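Local coordinates for transcriptional regulator, marR family, putative (Sulfolobus solfataricus, PDB 3F3X), which probably binds DNA as a MarR-family transcription factor, consistent with a part in archaeal transcriptional activation, at residues R51-L56 and A66-V71; I83-S86 and V92-E95; L43-E48 and N58-T63. All coordinates share one frame; numbering follows the deposited sequence.

Contact 1 (R51-L56 and A66-V71); sequences RSMVYL and AITAAV
M53 turns its chain beside the backbone N (chi1 -58°) and bends again at chi2 and chi3. These turns carry SD and CE over to helix 64-76, although the M53 CB itself does not point there. CB of I67 and CB of V71 point toward the facing segment. SD of M53 lies 4.0 Å from CG2 of I67 and 4.1 Å from CG2 of V71. M53 and I67 lie alongside, running in opposing senses, while M53 and V71 meet tip to tip. The methyl CE goes further and lies across T68, 3.6 Å from T68 OG1. That hydroxyl gives its proton to the backbone O of Q64, one turn back in its own helix, and M53 CE rests against the oxygen. One turn after M53, L56 lies crosswise to I67. Its CB is 3.9 Å from the I67 CD1. The contact is mainly apolar, and four of its five touching residues are buried. At the start of helix 53-60, S52 is the N-cap. Its OG accepts from the backbone N of Y55 at 3.0 Å, which fixes the helix start just before M53. A45 of helix 37-48 also packs on L56. Helices 53-60 and 64-76 follow each other in the chain and pack through this small core. This is the helix-turn-helix of the winged-helix DNA-binding domain of MarR proteins, in which the second of the two helices is generally the recognition helix.

Contact 2 (I83-S86 and V92-E95); sequences IRDS and VIVE
I83 and I93 form an antiparallel hydrogen-bonded pair, with two backbone bonds joining them. The N of I83 gives to the O of I93 at 2.8 Å, and the N of I93 gives to the O of I83 at 2.7 Å. The first donor lies in the carbonyl plane of I93. The second meets its carbonyl nearly end-on, with a C=O...N angle of 172°. R84 and V92 form the next pair, a non-hydrogen-bonded one with CA atoms 5.0 Å apart. The short strand segments come within 4.6 Å and run at 124° to each other, so the ribbon is strongly twisted. I83 and I93 put their side chains on one face of it, and R84 and V92 use the other. With CG1 of I83 set between its backbone N and carbonyl carbon (chi1 51°), the chain leans over I93, and CG1 lies 3.9 Å from CB of I93. Beyond it, CD1 of I83 approaches OE1 of E95 at 4.0 Å. That oxygen is tied to R81 by a salt bridge, so the methyl lies beside a carboxylate already engaged. I93 also reaches D85: CG1 of I93 is 3.8 Å from CA of D85. The carboxylate of D85 accepts from the backbone N of K87 in the turn. The contact is on the surface, in the beta hairpin 80-85/92-96 that makes the wing of the winged-helix fold. Strand 92-96 is the middle strand of the sheet. On its far edge V94 pairs with R51 of strand 51-52, and V92 and V94 pack against M53 of helix 53-60.

Contact 3 (L43-E48 and N58-T63); sequences LKATSE and NRYFVT. With SO4 (sulfate ion), chain B.
R59 and E48 come from opposite directions and join their flat ends in a two-pronged salt bridge. NH1 of R59 gives to OE1 of E48 at 2.8 Å, and NH2 of R59 gives to OE2 of E48 at 3.0 Å. Both bonds are nearly straight, at 176°. The two planes are 20° apart and each oxygen is met on its syn side. R59 is extended from CG to NE, with CG anti to its backbone N (chi1 178°), and this carries the guanidinium across to helix 37-48. The tight, buried side is one face of the guanidinium. There CB of A45 sits 3.7 Å from its plane, toward the rim. The same methyl touches the edge of the Y60 ring, with CB of A45 3.4 Å from OH of Y60. The ring in turn carries the aliphatic CG of R59 over its centre. The other side is looser and polar: E48 is exposed and K44 partly so, and here a sulfate, probably from the crystallisation liquor, gathers K44, R59 and Y60. Its O2 accepts from OH of Y60 at 2.6 Å and from NH2 of R59. Its O3 accepts from NE of R59. The extended K44 reaches along the sulfate and gives from NZ to O4 at 2.8 Å. Together with E48, the anion probably offsets the charges of K44 and R59. K16 and Q9 of the second subunit bind it too, so the site lies at the subunit interface. OE1 of E48 also takes a salt bridge from R51, and the OH of Y55 hydrogen-bonds NH1 of R59. Helix 37-48 is thus held to helix 53-60 beside strand 51-52, and on its other side L43 and S47 pack on helix 98-118.

The three contacts lie in one winged-helix domain. Contacts 1 and 3 share helix 53-60, and their centres are about 7 Å apart. They meet where CD1 of I67 packs 3.3 Å from CG2 of V62, and NE of R51 probably hydrogen-bonds O of A45 at 3.1 Å. Contacts 1 and 2 have centres about 11 Å apart and are joined by the sheet: O of R51 is 2.7 Å from N of V94, a probable hydrogen bond, and CB of S52 packs on O of V92. Contacts 2 and 3 are about 14 Å apart between centres and touch lightly through V94 and T46. The sulfate belongs to contact 3, on the side facing the second subunit, while contact 2 forms the outlying wing.

Contact 1 (R51-L56 and A66-V71)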
# COMPACT_ATOMS: atom_id res chain seq x y z
N ARG A 51 -6.59 22.49 -5.95
CA ARG A 51 -6.56 21.31 -6.80
C ARG A 51 -7.95 20.77 -7.09
O ARG A 51 -8.81 20.75 -6.21
CB ARG A 51 -5.76 20.19 -6.12
CG ARG A 51 -4.37 20.58 -5.64
CD ARG A 51 -3.46 20.92 -6.80
NE ARG A 51 -2.06 20.97 -6.39
CZ ARG A 51 -1.04 21.12 -7.23
NH1 ARG A 51 -1.25 21.24 -8.53
NH2 ARG A 51 0.20 21.14 -6.76
N SER A 52 -8.15 20.29 -8.32
CA SER A 52 -9.45 19.72 -8.68
C SER A 52 -9.56 18.33 -8.05
O SER A 52 -8.56 17.73 -7.66
CB SER A 52 -9.58 19.59 -10.21
OG SER A 52 -8.73 18.58 -10.72
N MET A 53 -10.79 17.83 -7.95
CA MET A 53 -11.03 16.51 -7.36
C MET A 53 -10.35 15.43 -8.19
O MET A 53 -9.82 14.46 -7.65
CB MET A 53 -12.53 16.25 -7.27
CG MET A 53 -13.29 17.29 -6.45
SD MET A 53 -12.92 17.22 -4.68
CE MET A 53 -14.23 16.14 -4.12
N VAL A 54 -10.36 15.61 -9.51
CA VAL A 54 -9.72 14.65 -10.41
C VAL A 54 -8.21 14.67 -10.18
O VAL A 54 -7.57 13.62 -10.16
CB VAL A 54 -10.00 15.01 -11.89
CG1 VAL A 54 -9.17 14.11 -12.80
CG2 VAL A 54 -11.48 14.83 -12.20
N TYR A 55 -7.65 15.86 -10.03
CA TYR A 55 -6.22 15.98 -9.79
C TYR A 55 -5.82 15.21 -8.54
O TYR A 55 -4.81 14.51 -8.54
CB TYR A 55 -5.82 17.44 -9.60
CG TYR A 55 -4.36 17.61 -9.22
CD1 TYR A 55 -3.39 17.81 -10.20
CD2 TYR A 55 -3.96 17.56 -7.89
CE1 TYR A 55 -2.05 17.95 -9.86
CE2 TYR A 55 -2.62 17.70 -7.53
CZ TYR A 55 -1.67 17.89 -8.53
OH TYR A 55 -0.35 18.03 -8.19
N LEU A 56 -6.61 15.35 -7.47
CA LEU A 56 -6.30 14.68 -6.22
C LEU A 56 -6.36 13.16 -6.31
O LEU A 56 -5.46 12.47 -5.85
CB LEU A 56 -7.24 15.18 -5.11
CG LEU A 56 -7.05 16.67 -4.77
CD1 LEU A 56 -8.21 17.15 -3.91
CD2 LEU A 56 -5.71 16.87 -4.05
N ALA A 66 -13.43 8.19 -2.97
CA ALA A 66 -12.59 8.26 -1.77
C ALA A 66 -12.21 9.71 -1.49
O ALA A 66 -12.24 10.15 -0.34
CB ALA A 66 -11.34 7.40 -1.95
N ILE A 67 -11.84 10.44 -2.54
CA ILE A 67 -11.47 11.85 -2.39
C ILE A 67 -12.67 12.65 -1.89
O ILE A 67 -12.54 13.45 -0.96
CB ILE A 67 -11.01 12.46 -3.75
CG1 ILE A 67 -9.68 11.83 -4.18
CG2 ILE A 67 -10.87 13.98 -3.62
CD1 ILE A 67 -8.53 12.06 -3.21
N THR A 68 -13.83 12.43 -2.51
CA THR A 68 -15.04 13.15 -2.12
C THR A 68 -15.40 12.91 -0.66
O THR A 68 -15.77 13.85 0.05
CB THR A 68 -16.24 12.72 -2.99
OG1 THR A 68 -15.94 12.93 -4.37
CG2 THR A 68 -17.48 13.54 -2.62
N ALA A 69 -15.29 11.66 -0.22
CA ALA A 69 -15.60 11.32 1.16
C ALA A 69 -14.65 12.05 2.10
O ALA A 69 -15.07 12.60 3.11
CB ALA A 69 -15.48 9.81 1.37
N ALA A 70 -13.36 12.06 1.76
CA ALA A 70 -12.35 12.73 2.58
C ALA A 70 -12.59 14.24 2.62
O ALA A 70 -12.57 14.84 3.69
CB ALA A 70 -10.95 12.44 2.03
N VAL A 71 -12.83 14.84 1.46
CA VAL A 71 -13.08 16.27 1.38
C VAL A 71 -14.34 16.67 2.14
O VAL A 71 -14.40 17.74 2.75
CB VAL A 71 -13.20 16.73 -0.10
CG1 VAL A 71 -13.61 18.19 -0.18
CG2 VAL A 71 -11.87 16.51 -0.81

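Contact 2 (I83-S86 and V92-E95)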
# COMPACT_ATOMS: atom_id res chain seq x y z
N ILE A 83 -14.79 25.02 -4.25
CA ILE A 83 -15.24 26.18 -5.01
C ILE A 83 -15.23 25.74 -6.46
O ILE A 83 -14.66 24.71 -6.81
CB ILE A 83 -14.30 27.40 -4.85
CG1 ILE A 83 -12.85 26.99 -5.13
CG2 ILE A 83 -14.46 28.00 -3.45
CD1 ILE A 83 -11.87 28.13 -5.08
N ARG A 84 -15.90 26.50 -7.31
CA ARG A 84 -15.95 26.16 -8.73
C ARG A 84 -14.77 26.79 -9.42
O ARG A 84 -14.30 27.86 -9.01
CB ARG A 84 -17.25 26.68 -9.34
CG ARG A 84 -18.51 26.04 -8.79
CD ARG A 84 -19.74 26.79 -9.27
NE ARG A 84 -19.81 28.12 -8.68
CZ ARG A 84 -20.60 29.10 -9.11
NH1 ARG A 84 -21.40 28.90 -10.15
NH2 ARG A 84 -20.59 30.27 -8.49
N ASP A 85 -14.27 26.14 -10.47
CA ASP A 85 -13.15 26.68 -11.22
C ASP A 85 -13.67 27.96 -11.87
O ASP A 85 -14.67 27.94 -12.58
CB ASP A 85 -12.72 25.69 -12.31
CG ASP A 85 -11.42 26.10 -12.97
OD1 ASP A 85 -11.17 27.32 -13.10
OD2 ASP A 85 -10.65 25.20 -13.37
N SER A 86 -12.98 29.07 -11.62
CA SER A 86 -13.39 30.36 -12.16
C SER A 86 -13.25 30.49 -13.67
O SER A 86 -13.61 31.52 -14.24
CB SER A 86 -12.59 31.48 -11.49
OG SER A 86 -11.20 31.32 -11.70
N VAL A 92 -14.89 21.08 -9.97
CA VAL A 92 -14.85 21.33 -8.53
C VAL A 92 -13.39 21.47 -8.09
O VAL A 92 -12.56 20.60 -8.36
CB VAL A 92 -15.49 20.18 -7.74
CG1 VAL A 92 -15.36 20.44 -6.24
CG2 VAL A 92 -16.96 20.04 -8.12
N ILE A 93 -13.09 22.58 -7.42
CA ILE A 93 -11.74 22.85 -6.95
C ILE A 93 -11.71 22.82 -5.43
O ILE A 93 -12.63 23.31 -4.77
CB ILE A 93 -11.25 24.24 -7.41
CG1 ILE A 93 -11.24 24.31 -8.94
CG2 ILE A 93 -9.86 24.51 -6.85
CD1 ILE A 93 -10.30 23.32 -9.60
N VAL A 94 -10.63 22.27 -4.87
CA VAL A 94 -10.46 22.20 -3.42
C VAL A 94 -9.40 23.22 -3.04
O VAL A 94 -8.27 23.17 -3.52
CB VAL A 94 -9.99 20.80 -2.97
CG1 VAL A 94 -9.86 20.77 -1.45
CG2 VAL A 94 -10.98 19.73 -3.43
N GLU A 95 -9.77 24.15 -2.17
CA GLU A 95 -8.86 25.18 -1.72
C GLU A 95 -8.64 25.01 -0.23
O GLU A 95 -9.60 24.80 0.53
CB GLU A 95 -9.45 26.57 -2.00
CG GLU A 95 -8.64 27.72 -1.40
CD GLU A 95 -9.30 29.07 -1.63
OE1 GLU A 95 -10.53 29.18 -1.45
OE2 GLU A 95 -8.57 30.03 -1.98

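Contact 3 (L43-E48 and N58-T63)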
# COMPACT_ATOMS: atom_id res chain seq x y z
N LEU A 43 -4.42 17.86 2.17
CA LEU A 43 -3.98 19.14 2.70
C LEU A 43 -2.64 19.54 2.08
O LEU A 43 -2.45 20.69 1.70
CB LEU A 43 -3.85 19.08 4.23
CG LEU A 43 -5.18 18.95 4.98
CD1 LEU A 43 -4.94 18.83 6.48
CD2 LEU A 43 -6.05 20.18 4.70
N LYS A 44 -1.72 18.59 1.95
CA LYS A 44 -0.42 18.93 1.36
C LYS A 44 -0.56 19.42 -0.08
O LYS A 44 -0.01 20.47 -0.44
CB LYS A 44 0.51 17.72 1.39
CG LYS A 44 1.89 18.02 0.77
CD LYS A 44 2.78 16.79 0.77
CE LYS A 44 4.13 17.09 0.13
NZ LYS A 44 4.95 15.85 -0.01
N ALA A 45 -1.29 18.68 -0.91
CA ALA A 45 -1.46 19.05 -2.31
C ALA A 45 -2.16 20.41 -2.49
O ALA A 45 -1.77 21.21 -3.34
CB ALA A 45 -2.24 17.97 -3.04
N THR A 46 -3.21 20.65 -1.71
CA THR A 46 -3.93 21.92 -1.82
C THR A 46 -3.15 23.08 -1.20
O THR A 46 -3.38 24.23 -1.56
CB THR A 46 -5.35 21.84 -1.18
OG1 THR A 46 -5.27 21.45 0.19
CG2 THR A 46 -6.22 20.83 -1.95
N SER A 47 -2.23 22.79 -0.28
CA SER A 47 -1.44 23.85 0.32
C SER A 47 -0.53 24.45 -0.76
O SER A 47 -0.10 25.60 -0.66
CB SER A 47 -0.58 23.32 1.48
OG SER A 47 0.52 22.56 1.00
N GLU A 48 -0.25 23.65 -1.79
CA GLU A 48 0.59 24.08 -2.91
C GLU A 48 -0.18 25.05 -3.82
O GLU A 48 0.35 26.07 -4.25
CB GLU A 48 1.06 22.86 -3.70
CG GLU A 48 1.99 21.94 -2.91
CD GLU A 48 2.06 20.53 -3.48
OE1 GLU A 48 1.47 20.27 -4.55
OE2 GLU A 48 2.72 19.68 -2.84
N ASN A 58 -6.05 11.39 -8.92
CA ASN A 58 -4.97 11.03 -9.83
C ASN A 58 -3.61 10.99 -9.16
O ASN A 58 -2.83 10.05 -9.36
CB ASN A 58 -4.93 12.05 -10.97
CG ASN A 58 -5.00 11.40 -12.33
OD1 ASN A 58 -4.02 10.84 -12.82
ND2 ASN A 58 -6.18 11.46 -12.95
N ARG A 59 -3.31 12.01 -8.36
CA ARG A 59 -2.03 12.09 -7.69
C ARG A 59 -1.87 11.06 -6.59
O ARG A 59 -0.79 10.51 -6.40
CB ARG A 59 -1.84 13.50 -7.12
CG ARG A 59 -0.55 13.72 -6.33
CD ARG A 59 -0.33 15.22 -6.09
NE ARG A 59 0.64 15.49 -5.02
CZ ARG A 59 1.06 16.71 -4.69
NH1 ARG A 59 0.61 17.77 -5.36
NH2 ARG A 59 1.89 16.87 -3.67
N TYR A 60 -2.95 10.77 -5.87
CA TYR A 60 -2.86 9.81 -4.78
C TYR A 60 -3.39 8.41 -5.06
O TYR A 60 -3.45 7.57 -4.16
CB TYR A 60 -3.52 10.41 -3.54
CG TYR A 60 -2.78 11.65 -3.10
CD1 TYR A 60 -3.33 12.92 -3.28
CD2 TYR A 60 -1.47 11.56 -2.61
CE1 TYR A 60 -2.59 14.08 -2.99
CE2 TYR A 60 -0.72 12.70 -2.32
CZ TYR A 60 -1.29 13.96 -2.51
OH TYR A 60 -0.53 15.08 -2.25
N PHE A 61 -3.73 8.16 -6.32
CA PHE A 61 -4.24 6.85 -6.73
C PHE A 61 -5.40 6.32 -5.91
O PHE A 61 -5.39 5.16 -5.48
CB PHE A 61 -3.10 5.82 -6.74
CG PHE A 61 -2.05 6.08 -7.78
CD1 PHE A 61 -1.13 7.11 -7.62
CD2 PHE A 61 -1.99 5.30 -8.93
CE1 PHE A 61 -0.16 7.36 -8.59
CE2 PHE A 61 -1.02 5.54 -9.91
CZ PHE A 61 -0.10 6.57 -9.74
N VAL A 62 -6.40 7.16 -5.68
CA VAL A 62 -7.59 6.74 -4.95
C VAL A 62 -8.77 7.11 -5.84
O VAL A 62 -8.63 7.92 -6.75
CB VAL A 62 -7.72 7.45 -3.58
CG1 VAL A 62 -6.59 7.01 -2.65
CG2 VAL A 62 -7.68 8.95 -3.77
N THR A 63 -9.92 6.50 -5.58
CA THR A 63 -11.11 6.78 -6.37
C THR A 63 -11.62 8.19 -6.07
O THR A 63 -11.32 8.75 -5.02
CB THR A 63 -12.21 5.78 -6.04
OG1 THR A 63 -12.59 5.93 -4.67
CG2 THR A 63 -11.72 4.35 -6.26
S SO4 B . 2.91 13.84 -2.31
O1 SO4 B . 2.91 12.56 -1.57
O2 SO4 B . 2.01 14.79 -1.64
O3 SO4 B . 2.44 13.61 -3.69
O4 SO4 B . 4.28 14.38 -2.32